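Local coordinates for BauA (Acinetobacter baumannii, PDB 6HCP), which takes up iron as its ferric preacinetobactin complex across the outer membrane and belongs to the TonB-dependent receptor family, at residues A[36-40]-A[520-525]; A[174-180]-A[700-706]; A[488-492]-A[504-509]; A[605-611]-A[630-636]. One frame throughout, in Å; residues are numbered along the deposited sequence. Where two conformers were deposited one is given.

Contact 1. Residues A[36-40]-A[520-525]; sequences DTYAG and DLGTFA. With EDO (1,2-ethanediol), chain U; EDO (1,2-ethanediol), chain B.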
# COMPACT_ATOMS: atom_id res chain seq x y z
N ASP A 36 -13.47 -6.81 -37.51
CA ASP A 36 -12.68 -8.01 -37.15
C ASP A 36 -12.50 -8.12 -35.62
O ASP A 36 -11.85 -9.04 -35.15
CB ASP A 36 -11.33 -7.97 -37.88
CG ASP A 36 -10.19 -8.68 -37.17
OD1 ASP A 36 -10.15 -9.94 -37.17
OD2 ASP A 36 -9.33 -7.96 -36.61
N THR A 37 -13.08 -7.21 -34.85
CA THR A 37 -12.86 -7.13 -33.39
C THR A 37 -14.08 -7.70 -32.67
O THR A 37 -15.21 -7.45 -33.05
CB THR A 37 -12.55 -5.68 -33.00
OG1 THR A 37 -11.21 -5.35 -33.36
CG2 THR A 37 -12.71 -5.42 -31.52
N TYR A 38 -13.86 -8.49 -31.62
CA TYR A 38 -14.93 -9.08 -30.86
C TYR A 38 -15.49 -8.04 -29.87
O TYR A 38 -14.85 -7.03 -29.61
CB TYR A 38 -14.43 -10.33 -30.14
CG TYR A 38 -15.49 -11.29 -29.68
CD1 TYR A 38 -16.23 -12.02 -30.58
CD2 TYR A 38 -15.70 -11.51 -28.34
CE1 TYR A 38 -17.20 -12.91 -30.16
CE2 TYR A 38 -16.66 -12.41 -27.89
CZ TYR A 38 -17.43 -13.09 -28.81
OH TYR A 38 -18.34 -14.00 -28.39
N ALA A 39 -16.68 -8.31 -29.36
CA ALA A 39 -17.28 -7.49 -28.30
C ALA A 39 -16.25 -7.26 -27.19
O ALA A 39 -15.58 -8.19 -26.77
CB ALA A 39 -18.50 -8.21 -27.77
N GLY A 40 -16.11 -6.00 -26.77
CA GLY A 40 -15.10 -5.61 -25.79
C GLY A 40 -13.92 -4.89 -26.41
O GLY A 40 -13.22 -4.15 -25.73
N ASP A 520 -19.50 -19.63 -29.26
CA ASP A 520 -19.63 -18.18 -29.39
C ASP A 520 -21.09 -17.82 -29.09
O ASP A 520 -21.97 -18.15 -29.88
CB ASP A 520 -19.21 -17.68 -30.77
CG ASP A 520 -19.40 -16.19 -30.97
OD1 ASP A 520 -19.74 -15.51 -29.99
OD2 ASP A 520 -19.10 -15.71 -32.08
N LEU A 521 -21.35 -17.30 -27.89
CA LEU A 521 -22.72 -16.97 -27.48
C LEU A 521 -23.19 -15.66 -28.14
O LEU A 521 -24.36 -15.34 -28.06
CB LEU A 521 -22.78 -16.86 -25.95
CG LEU A 521 -22.42 -18.14 -25.20
CD1 LEU A 521 -22.29 -17.89 -23.71
CD2 LEU A 521 -23.42 -19.26 -25.48
N GLY A 522 -22.27 -14.92 -28.76
CA GLY A 522 -22.57 -13.65 -29.42
C GLY A 522 -21.58 -12.56 -29.03
O GLY A 522 -20.82 -12.06 -29.88
N THR A 523 -21.58 -12.19 -27.73
CA THR A 523 -20.67 -11.18 -27.21
C THR A 523 -19.70 -11.81 -26.19
O THR A 523 -18.82 -11.12 -25.68
CB THR A 523 -21.42 -10.01 -26.56
OG1 THR A 523 -22.09 -10.54 -25.42
CG2 THR A 523 -22.40 -9.33 -27.51
N PHE A 524 -19.88 -13.10 -25.92
CA PHE A 524 -19.02 -13.84 -25.00
C PHE A 524 -18.77 -15.23 -25.59
O PHE A 524 -19.69 -15.87 -26.06
CB PHE A 524 -19.69 -13.95 -23.63
CG PHE A 524 -18.76 -14.29 -22.49
CD1 PHE A 524 -17.73 -13.44 -22.14
CD2 PHE A 524 -18.94 -15.45 -21.75
CE1 PHE A 524 -16.90 -13.74 -21.07
CE2 PHE A 524 -18.15 -15.71 -20.64
CZ PHE A 524 -17.13 -14.86 -20.30
N ALA A 525 -17.53 -15.71 -25.46
CA ALA A 525 -17.10 -16.95 -26.08
C ALA A 525 -16.31 -17.80 -25.07
O ALA A 525 -15.63 -17.25 -24.17
CB ALA A 525 -16.25 -16.63 -27.29
C1 EDO U . -12.96 -8.60 -24.13
O1 EDO U . -12.53 -9.70 -23.29
C2 EDO U . -12.73 -9.02 -25.57
O2 EDO U . -12.71 -7.90 -26.43
C1 EDO B . -16.67 -14.53 -33.94
O1 EDO B . -16.69 -15.89 -33.48
C2 EDO B . -17.56 -14.40 -35.18
O2 EDO B . -17.12 -13.30 -35.99
O HOH W 1 -18.77 -9.74 -30.77
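Hydrogen bonding centres on one phenol. Tyr38 OH donates to Asp520 OD1 at 2.6 Å. The same OD1 accepts from Gly522 N at 2.9 Å, which makes an Asx turn. A backbone bond from Leu521 N to Phe524 O (2.9 Å) closes the tight turn. One carboxylate oxygen thus holds both the turn and the tyrosine. Water 1 adds a second link: it accepts from Ala39 N at 2.9 Å and donates to Gly522 O at 3.2 Å.

Packing is slight. Tyr38 CZ lies 4.0 Å from Ala525 CB, and Ala39 CB touches Thr523 CB at 3.6 Å. One ethanediol, probably from the crystallisation liquor, donates to Ala39 O; another donates to Asp520 OD2.

The contact ties the ordered N-terminal end of the chain to the wall of the barrel. The turn joins strands 508-520 and 524-541. Phe568, on the next strand 549-569, meets the Tyr38 ring edge-to-face, and Ser570 accepts from Thr523 OG1.

Contact 2. Residues A[174-180]-A[700-706]; sequences ARLTTTY and LSVSYDF. With EDO (1,2-ethanediol), chain R.
Two extended strands run antiparallel, their axes 4.6 Å apart and at 168°. Arg175 faces Asp705, Thr177 faces Ser703 and Thr179 faces Ser701 as non-hydrogen-bonded pairs. Leu176-Tyr704, Thr178-Val702 and Tyr180-Leu700 are the hydrogen-bonded pairs, each with two N-to-O bonds of 2.8 to 3.1 Å. Phe706 N to Ala174 O (2.9 Å) extends the ladder.

On the Arg175 face the bumps are small. Ser701 CB touches two methyls, 4.0 Å from Thr177 CG2 and 4.2 Å from Thr179 CG2. Thr177 (m) brings OG1 to 3.4 Å from Ser703 CB. Arg175 (chi1 to chi3 t, t, m) reaches Asp705 (m) in a two-pronged salt bridge: NE to OD1 2.7 Å, NH2 to OD2 3.0 Å.

On the other face Phe706 (m) folds back, its ring edge CE1 3.8 Å from Leu176 CB. Leu700 CD1 (chi1 m) meets Tyr180 CD2 (chi1 t) at 3.8 Å. An ethanediol fills the hollow beside Thr178 and Leu700.

This seam joins first and last strands and closes the barrel; a C-terminal Phe is characteristic of outer-membrane barrels. Strand 184-196 flanks 174-180, strand 665-674 flanks 700-705, and Leu652 of a second subunit packs on Tyr180.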
# COMPACT_ATOMS: atom_id res chain seq x y z
N ALA A 174 -2.80 10.50 -35.59
CA ALA A 174 -1.61 10.86 -34.86
C ALA A 174 -1.90 10.86 -33.36
O ALA A 174 -2.83 11.51 -32.89
CB ALA A 174 -1.08 12.19 -35.33
N ARG A 175 -1.17 10.01 -32.62
CA ARG A 175 -1.42 9.83 -31.21
C ARG A 175 -0.09 9.91 -30.47
O ARG A 175 0.90 9.34 -30.91
CB ARG A 175 -2.17 8.52 -30.94
CG ARG A 175 -2.27 8.17 -29.46
CD ARG A 175 -2.98 6.85 -29.25
NE ARG A 175 -4.38 6.99 -29.60
CZ ARG A 175 -5.20 6.00 -29.87
NH1 ARG A 175 -4.79 4.74 -29.78
NH2 ARG A 175 -6.43 6.28 -30.27
N LEU A 176 -0.05 10.75 -29.42
CA LEU A 176 1.06 10.78 -28.51
C LEU A 176 0.61 10.21 -27.16
O LEU A 176 -0.43 10.59 -26.63
CB LEU A 176 1.55 12.22 -28.35
CG LEU A 176 2.58 12.43 -27.25
CD1 LEU A 176 3.90 11.77 -27.61
CD2 LEU A 176 2.78 13.91 -26.97
N THR A 177 1.46 9.35 -26.59
CA THR A 177 1.25 8.76 -25.27
C THR A 177 2.51 9.00 -24.42
O THR A 177 3.62 8.78 -24.87
CB THR A 177 0.94 7.26 -25.37
OG1 THR A 177 -0.14 7.04 -26.27
CG2 THR A 177 0.58 6.64 -24.03
N THR A 178 2.32 9.51 -23.20
CA THR A 178 3.42 9.58 -22.25
C THR A 178 3.21 8.50 -21.19
O THR A 178 2.08 8.13 -20.89
CB THR A 178 3.57 10.96 -21.60
OG1 THR A 178 2.33 11.25 -20.96
CG2 THR A 178 3.97 12.03 -22.60
N THR A 179 4.33 7.98 -20.68
CA THR A 179 4.31 6.84 -19.76
C THR A 179 5.18 7.14 -18.55
O THR A 179 6.28 7.70 -18.65
CB THR A 179 4.70 5.51 -20.45
OG1 THR A 179 6.07 5.51 -20.86
CG2 THR A 179 3.85 5.21 -21.66
N TYR A 180 4.76 6.53 -17.44
CA TYR A 180 5.52 6.40 -16.23
C TYR A 180 5.40 4.94 -15.74
O TYR A 180 4.33 4.33 -15.81
CB TYR A 180 4.99 7.38 -15.17
CG TYR A 180 5.35 7.04 -13.75
CD1 TYR A 180 6.53 7.47 -13.17
CD2 TYR A 180 4.51 6.25 -12.99
CE1 TYR A 180 6.86 7.14 -11.87
CE2 TYR A 180 4.82 5.91 -11.68
CZ TYR A 180 5.99 6.38 -11.11
OH TYR A 180 6.26 5.99 -9.83
N LEU A 700 1.52 4.56 -15.12
CA LEU A 700 0.60 5.61 -15.58
C LEU A 700 0.84 5.89 -17.06
O LEU A 700 1.98 5.94 -17.49
CB LEU A 700 0.84 6.88 -14.76
CG LEU A 700 0.67 6.75 -13.25
CD1 LEU A 700 1.20 7.99 -12.53
CD2 LEU A 700 -0.78 6.48 -12.88
N SER A 701 -0.24 6.18 -17.79
CA SER A 701 -0.09 6.71 -19.12
C SER A 701 -1.21 7.70 -19.43
O SER A 701 -2.33 7.57 -18.93
CB SER A 701 -0.01 5.61 -20.17
OG SER A 701 -1.23 4.93 -20.34
N VAL A 702 -0.90 8.60 -20.37
CA VAL A 702 -1.85 9.57 -20.91
C VAL A 702 -1.65 9.62 -22.43
O VAL A 702 -0.53 9.79 -22.88
CB VAL A 702 -1.63 10.96 -20.29
CG1 VAL A 702 -2.56 11.99 -20.91
CG2 VAL A 702 -1.78 10.92 -18.78
N SER A 703 -2.74 9.46 -23.18
CA SER A 703 -2.70 9.57 -24.62
C SER A 703 -3.58 10.73 -25.09
O SER A 703 -4.64 11.00 -24.53
CB SER A 703 -3.10 8.28 -25.27
OG SER A 703 -4.50 8.11 -25.20
N TYR A 704 -3.13 11.37 -26.17
CA TYR A 704 -3.83 12.45 -26.84
C TYR A 704 -3.78 12.21 -28.36
O TYR A 704 -2.70 12.00 -28.92
CB TYR A 704 -3.15 13.78 -26.50
CG TYR A 704 -3.73 14.98 -27.22
CD1 TYR A 704 -4.78 15.69 -26.68
CD2 TYR A 704 -3.13 15.48 -28.37
CE1 TYR A 704 -5.26 16.85 -27.28
CE2 TYR A 704 -3.61 16.62 -28.99
CZ TYR A 704 -4.69 17.30 -28.45
OH TYR A 704 -5.20 18.40 -29.09
N ASP A 705 -4.96 12.28 -28.99
CA ASP A 705 -5.09 12.15 -30.45
C ASP A 705 -5.18 13.54 -31.10
O ASP A 705 -6.08 14.33 -30.78
CB ASP A 705 -6.34 11.35 -30.81
CG ASP A 705 -6.23 9.86 -30.50
OD1 ASP A 705 -5.36 9.49 -29.69
OD2 ASP A 705 -7.07 9.11 -30.98
N PHE A 706 -4.26 13.83 -32.01
CA PHE A 706 -4.20 15.11 -32.71
C PHE A 706 -5.26 15.15 -33.83
O PHE A 706 -5.57 16.23 -34.34
CB PHE A 706 -2.80 15.37 -33.27
CG PHE A 706 -1.73 15.61 -32.23
CD1 PHE A 706 -1.06 14.54 -31.66
CD2 PHE A 706 -1.38 16.89 -31.86
CE1 PHE A 706 -0.07 14.75 -30.72
CE2 PHE A 706 -0.38 17.10 -30.91
CZ PHE A 706 0.27 16.03 -30.35
OXT PHE A 706 -5.94 14.15 -34.13
C1 EDO R . 2.10 9.99 -17.74
O1 EDO R . 3.46 10.42 -17.91
C2 EDO R . 1.63 10.17 -16.31
O2 EDO R . 2.21 11.34 -15.75
O HOH W 2 -5.77 11.22 -34.65

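Contact 3. Residues A[488-492]-A[504-509]; sequences LTKGD and IFPPQK. With EDO (1,2-ethanediol), chain Y.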
# COMPACT_ATOMS: atom_id res chain seq x y z
N LEU A 488 8.80 -29.86 -34.34
CA LEU A 488 10.13 -30.36 -34.66
C LEU A 488 11.18 -29.57 -33.88
O LEU A 488 11.10 -28.35 -33.72
CB LEU A 488 10.37 -30.25 -36.16
CG LEU A 488 9.50 -31.16 -37.04
CD1 LEU A 488 9.84 -30.95 -38.52
CD2 LEU A 488 9.65 -32.61 -36.66
N THR A 489 12.24 -30.29 -33.49
CA THR A 489 13.40 -29.72 -32.84
C THR A 489 14.63 -30.37 -33.46
O THR A 489 14.67 -31.60 -33.60
CB THR A 489 13.37 -29.96 -31.32
OG1 THR A 489 12.10 -29.58 -30.76
CG2 THR A 489 14.50 -29.25 -30.62
N LYS A 490 15.62 -29.55 -33.80
CA LYS A 490 16.90 -30.01 -34.37
C LYS A 490 17.43 -31.16 -33.51
O LYS A 490 17.43 -31.08 -32.27
CB LYS A 490 17.89 -28.84 -34.38
CG LYS A 490 19.29 -29.17 -34.88
CD LYS A 490 20.13 -27.94 -35.06
CE LYS A 490 20.27 -27.11 -33.80
NZ LYS A 490 21.22 -27.75 -32.87
N GLY A 491 17.92 -32.21 -34.16
CA GLY A 491 18.48 -33.33 -33.44
C GLY A 491 19.79 -32.97 -32.74
O GLY A 491 20.56 -32.15 -33.21
N ASP A 492 20.01 -33.59 -31.59
CA ASP A 492 21.28 -33.46 -30.87
C ASP A 492 22.34 -34.33 -31.55
O ASP A 492 22.03 -35.29 -32.30
CB ASP A 492 21.11 -33.92 -29.42
CG ASP A 492 20.23 -33.00 -28.58
OD1 ASP A 492 20.19 -31.81 -28.88
OD2 ASP A 492 19.76 -33.47 -27.53
N ILE A 504 24.39 -37.49 -35.63
CA ILE A 504 23.41 -36.39 -35.53
C ILE A 504 22.01 -36.95 -35.76
O ILE A 504 21.71 -37.45 -36.83
CB ILE A 504 23.72 -35.28 -36.55
CG1 ILE A 504 25.16 -34.77 -36.41
CG2 ILE A 504 22.70 -34.14 -36.44
CD1 ILE A 504 25.63 -33.92 -37.57
N PHE A 505 21.15 -36.85 -34.74
CA PHE A 505 19.78 -37.29 -34.86
C PHE A 505 19.02 -36.38 -35.82
O PHE A 505 19.39 -35.22 -36.03
CB PHE A 505 19.07 -37.36 -33.52
CG PHE A 505 19.54 -38.46 -32.60
CD1 PHE A 505 20.04 -39.65 -33.10
CD2 PHE A 505 19.57 -38.27 -31.23
CE1 PHE A 505 20.54 -40.62 -32.26
CE2 PHE A 505 19.99 -39.28 -30.38
CZ PHE A 505 20.47 -40.46 -30.89
N PRO A 506 18.02 -36.93 -36.54
CA PRO A 506 17.16 -36.12 -37.39
C PRO A 506 16.31 -35.21 -36.51
O PRO A 506 16.18 -35.47 -35.32
CB PRO A 506 16.29 -37.16 -38.10
CG PRO A 506 16.20 -38.28 -37.11
CD PRO A 506 17.56 -38.33 -36.45
N PRO A 507 15.57 -34.25 -37.10
CA PRO A 507 14.62 -33.45 -36.34
C PRO A 507 13.70 -34.36 -35.53
O PRO A 507 13.22 -35.39 -36.04
CB PRO A 507 13.89 -32.65 -37.43
CG PRO A 507 14.94 -32.50 -38.51
CD PRO A 507 15.66 -33.83 -38.51
N GLN A 508 13.54 -34.02 -34.25
CA GLN A 508 12.84 -34.82 -33.27
C GLN A 508 11.37 -34.38 -33.19
O GLN A 508 11.07 -33.17 -33.14
CB GLN A 508 13.53 -34.65 -31.92
CG GLN A 508 14.97 -35.15 -31.93
CD GLN A 508 14.98 -36.65 -31.99
OE1 GLN A 508 14.66 -37.32 -31.02
NE2 GLN A 508 15.43 -37.19 -33.12
N LYS A 509 10.46 -35.36 -33.18
CA LYS A 509 9.03 -35.10 -33.30
C LYS A 509 8.37 -35.05 -31.92
O LYS A 509 8.12 -36.08 -31.27
CB LYS A 509 8.34 -36.14 -34.17
CG LYS A 509 8.76 -36.12 -35.62
CD LYS A 509 8.24 -37.31 -36.42
CE LYS A 509 8.54 -37.14 -37.89
NZ LYS A 509 8.00 -38.26 -38.71
C1 EDO Y . 26.48 -38.86 -40.12
O1 EDO Y . 25.66 -38.49 -41.22
C2 EDO Y . 26.09 -37.91 -39.01
O2 EDO Y . 24.99 -38.53 -38.25
O HOH W 3 10.56 -31.82 -30.71
O HOH W 4 18.53 -32.71 -36.90
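Residues 504-509 lead back into the barrel wall opposite 488-492, at the root of a long loop between strands 478-489 and 508-520. Ile504 comes first. Its N donates at 2.9 Å to O2 of an ethanediol, probably from the crystallisation liquor.

Phe505 N then donates to Asp492 O at 3.0 Å. Phe505 O lies 3.3 Å from Gly491 CA in a CA-H...O contact. A CB on Gly491 would clash with that oxygen, so glycine lets the chains close to 4.4 Å between the Gly491 and Phe505 CA atoms. Water 4 joins them again, accepting from Gly491 N (2.9 Å) and donating to Phe505 O (2.8 Å). The Phe505 ring meets that of Phe552.

Pro506 points away, but its O accepts from Gln508 NE2 at 2.9 Å. Pro507 CB touches Leu488 CD2 at 4.3 Å.

Gln508 starts the strand pairing. Gln508 N donates to Thr489 O at 2.7 Å, and Thr489 N to Gln508 O at 3.1 Å. Water 3 donates to Thr489 OG1 and Gln508 O; that hydroxyl also bonds Gly155 O in the plug. Lys509 pairs with Leu488, with CG 3.8 Å from Leu488 CD2, and its NZ bonds Thr464 O.

Most of the polar links here use backbone atoms or water. The pairing of the two loop ends therefore depends little on which side chains they carry, apart from the glycine at 491.

Contact 4. Residues A[605-611]-A[630-636]; sequences PKNQAKL and INAVSKQ. With C8E ((hydroxyethyloxy)tri(ethyloxy)octane), chain C.
Pro605 lays its ring against Val633, CB to CB 3.9 Å, and its CB also lies 3.5 Å from Ser634 O. From here two extended strands run antiparallel, 607-611 against 630-633, with axes 4.8 Å apart at 175°.

Gln608-Val633 and Lys610-Asn631 are non-hydrogen-bonded pairs. Ala609-Ala632 and Leu611-Ile630 are hydrogen-bonded pairs, with four N-to-O bonds of 2.8 to 3.0 Å. One step on, Ser634 N donates to Asn607 O (3.1 Å), but the return bond is made by a side chain: Ser634, chi1 p, accepts at OG from Asn607 N (2.9 Å). Lys606 turns away from extended angles (phi -83°, psi -27°). A water sits in the opening, accepting from Lys606 N at 3.0 Å, donating to Lys635 O at 2.6 Å and lying 2.6 Å from Ser634 OG.

Gln608 CG meets Val633 CG1 at 3.7 Å, and Leu611 CB meets Ile630 CG2 at 3.9 Å. Detergent C8E runs past Asn607, Ala632 and Ser634, consistent with a lipid-facing surface.

This is one hairpin of a transmembrane barrel. Strands 575-590 and 645-662 flank it. The extended Lys610 (m, t, t, t) bonds the plug carbonyls of Ala85, Asp88 and Ile91, and Phe186 of a third subunit packs on Ile630.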
# COMPACT_ATOMS: atom_id res chain seq x y z
N PRO A 605 3.50 -24.92 -13.06
CA PRO A 605 2.48 -25.34 -12.09
C PRO A 605 1.51 -26.32 -12.75
O PRO A 605 1.27 -26.23 -13.96
CB PRO A 605 1.76 -24.03 -11.75
CG PRO A 605 1.89 -23.20 -13.00
CD PRO A 605 3.24 -23.57 -13.58
N LYS A 606 0.88 -27.17 -11.94
CA LYS A 606 -0.14 -28.08 -12.46
C LYS A 606 -1.50 -27.39 -12.56
O LYS A 606 -2.28 -27.73 -13.43
CB LYS A 606 -0.24 -29.33 -11.59
CG LYS A 606 0.98 -30.23 -11.72
CD LYS A 606 0.90 -31.48 -10.87
CE LYS A 606 0.11 -32.59 -11.51
NZ LYS A 606 0.55 -33.89 -10.95
N ASN A 607 -1.74 -26.38 -11.74
CA ASN A 607 -3.05 -25.70 -11.73
C ASN A 607 -2.83 -24.21 -11.97
O ASN A 607 -2.05 -23.60 -11.27
CB ASN A 607 -3.80 -25.91 -10.41
CG ASN A 607 -3.97 -27.38 -10.05
OD1 ASN A 607 -4.15 -28.21 -10.92
ND2 ASN A 607 -4.16 -27.67 -8.78
N GLN A 608 -3.68 -23.60 -12.81
CA GLN A 608 -3.73 -22.15 -12.96
C GLN A 608 -5.18 -21.70 -13.04
O GLN A 608 -6.02 -22.36 -13.67
CB GLN A 608 -3.02 -21.68 -14.23
CG GLN A 608 -1.54 -21.94 -14.28
CD GLN A 608 -0.89 -21.07 -15.34
OE1 GLN A 608 -1.34 -19.97 -15.60
NE2 GLN A 608 -0.02 -21.67 -16.13
N ALA A 609 -5.45 -20.55 -12.44
CA ALA A 609 -6.72 -19.87 -12.57
C ALA A 609 -6.44 -18.37 -12.73
O ALA A 609 -5.68 -17.79 -11.94
CB ALA A 609 -7.57 -20.10 -11.34
N LYS A 610 -6.93 -17.81 -13.83
CA LYS A 610 -6.71 -16.42 -14.13
C LYS A 610 -8.05 -15.78 -14.50
O LYS A 610 -8.82 -16.36 -15.24
CB LYS A 610 -5.71 -16.27 -15.29
CG LYS A 610 -4.28 -16.66 -14.95
CD LYS A 610 -3.34 -16.65 -16.14
CE LYS A 610 -1.93 -17.02 -15.74
NZ LYS A 610 -1.03 -17.13 -16.91
N LEU A 611 -8.24 -14.54 -14.06
CA LEU A 611 -9.43 -13.79 -14.44
C LEU A 611 -9.09 -12.30 -14.48
O LEU A 611 -8.55 -11.76 -13.51
CB LEU A 611 -10.56 -14.06 -13.44
CG LEU A 611 -11.88 -13.35 -13.75
CD1 LEU A 611 -12.37 -13.73 -15.13
CD2 LEU A 611 -12.92 -13.70 -12.70
N ILE A 630 -6.81 -11.42 -11.17
CA ILE A 630 -6.26 -12.40 -10.26
C ILE A 630 -5.56 -13.49 -11.06
O ILE A 630 -5.97 -13.84 -12.16
CB ILE A 630 -7.37 -12.97 -9.35
CG1 ILE A 630 -6.80 -13.90 -8.28
CG2 ILE A 630 -8.44 -13.67 -10.16
CD1 ILE A 630 -7.75 -14.16 -7.12
N ASN A 631 -4.44 -13.97 -10.51
CA ASN A 631 -3.58 -14.95 -11.14
C ASN A 631 -3.13 -15.91 -10.04
O ASN A 631 -2.35 -15.53 -9.19
CB ASN A 631 -2.44 -14.25 -11.87
CG ASN A 631 -1.29 -15.15 -12.28
OD1 ASN A 631 -1.42 -16.37 -12.31
ND2 ASN A 631 -0.12 -14.58 -12.53
N ALA A 632 -3.72 -17.10 -9.99
CA ALA A 632 -3.48 -18.08 -8.96
C ALA A 632 -2.87 -19.34 -9.58
O ALA A 632 -3.46 -19.94 -10.48
CB ALA A 632 -4.77 -18.42 -8.24
N VAL A 633 -1.72 -19.75 -9.05
CA VAL A 633 -1.09 -21.00 -9.50
C VAL A 633 -0.70 -21.85 -8.29
O VAL A 633 -0.48 -21.34 -7.20
CB VAL A 633 0.12 -20.73 -10.41
CG1 VAL A 633 -0.24 -19.80 -11.55
CG2 VAL A 633 1.32 -20.21 -9.65
N SER A 634 -0.52 -23.15 -8.56
CA SER A 634 -0.09 -24.12 -7.58
C SER A 634 1.43 -24.27 -7.62
O SER A 634 2.13 -23.53 -8.30
CB SER A 634 -0.79 -25.43 -7.80
OG SER A 634 -0.56 -25.90 -9.12
N LYS A 635 1.96 -25.21 -6.83
CA LYS A 635 3.39 -25.31 -6.61
C LYS A 635 4.12 -25.71 -7.90
O LYS A 635 3.53 -26.31 -8.80
CB LYS A 635 3.65 -26.31 -5.49
CG LYS A 635 3.32 -27.76 -5.79
CD LYS A 635 3.88 -28.65 -4.69
CE LYS A 635 3.72 -30.13 -4.94
NZ LYS A 635 4.50 -30.91 -3.95
N GLN A 636 5.43 -25.45 -7.93
CA GLN A 636 6.29 -25.89 -9.03
C GLN A 636 7.52 -26.59 -8.45
O GLN A 636 8.12 -26.12 -7.48
CB GLN A 636 6.73 -24.72 -9.91
CG GLN A 636 5.63 -23.70 -10.19
CD GLN A 636 5.73 -22.46 -9.33
OE1 GLN A 636 6.73 -21.76 -9.38
NE2 GLN A 636 4.72 -22.22 -8.51
C1 C8E C . -11.33 -27.30 -16.82
C2 C8E C . -11.27 -27.12 -15.32
C3 C8E C . -9.84 -26.97 -14.82
C4 C8E C . -9.84 -26.72 -13.31
C5 C8E C . -8.46 -26.39 -12.76
C6 C8E C . -8.54 -25.62 -11.45
C7 C8E C . -7.19 -25.03 -11.07
C8 C8E C . -7.29 -23.89 -10.04
O9 C8E C . -6.16 -23.86 -9.19
C10 C8E C . -5.59 -22.57 -8.89
C11 C8E C . -4.36 -22.70 -8.00
O12 C8E C . -4.62 -22.51 -6.61
C13 C8E C . -4.25 -23.68 -5.81
C14 C8E C . -3.06 -23.43 -4.86
O15 C8E C . -2.16 -24.56 -4.63
C16 C8E C . -0.88 -24.18 -4.03
C17 C8E C . 0.18 -25.31 -3.84
O18 C8E C . 1.25 -24.75 -3.01
O HOH W 5 1.37 -27.71 -9.06

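All four contacts reach one large sheet, the barrel wall. Contact 2 joins its first and last strands, so contacts 3 and 4 nest inside the loop it closes. Contact 1 crosses contact 2, because 520-525 falls between 174-180 and 700-706 but 36-40 before both. Contact 3 nests within contact 1 and closes before contact 4 opens. Contacts 1 and 3 lie at opposite ends of strand 508-520, centres 41 Å apart. Contacts 2 and 3 are farthest apart (47 Å), on opposite sides of the chain's centre. The nearest centres are 1 and 4, at 26 Å. No two touch. Barrel closure, the hold on the N-terminal end and loop-root pairing thus fall at separate places on one wall.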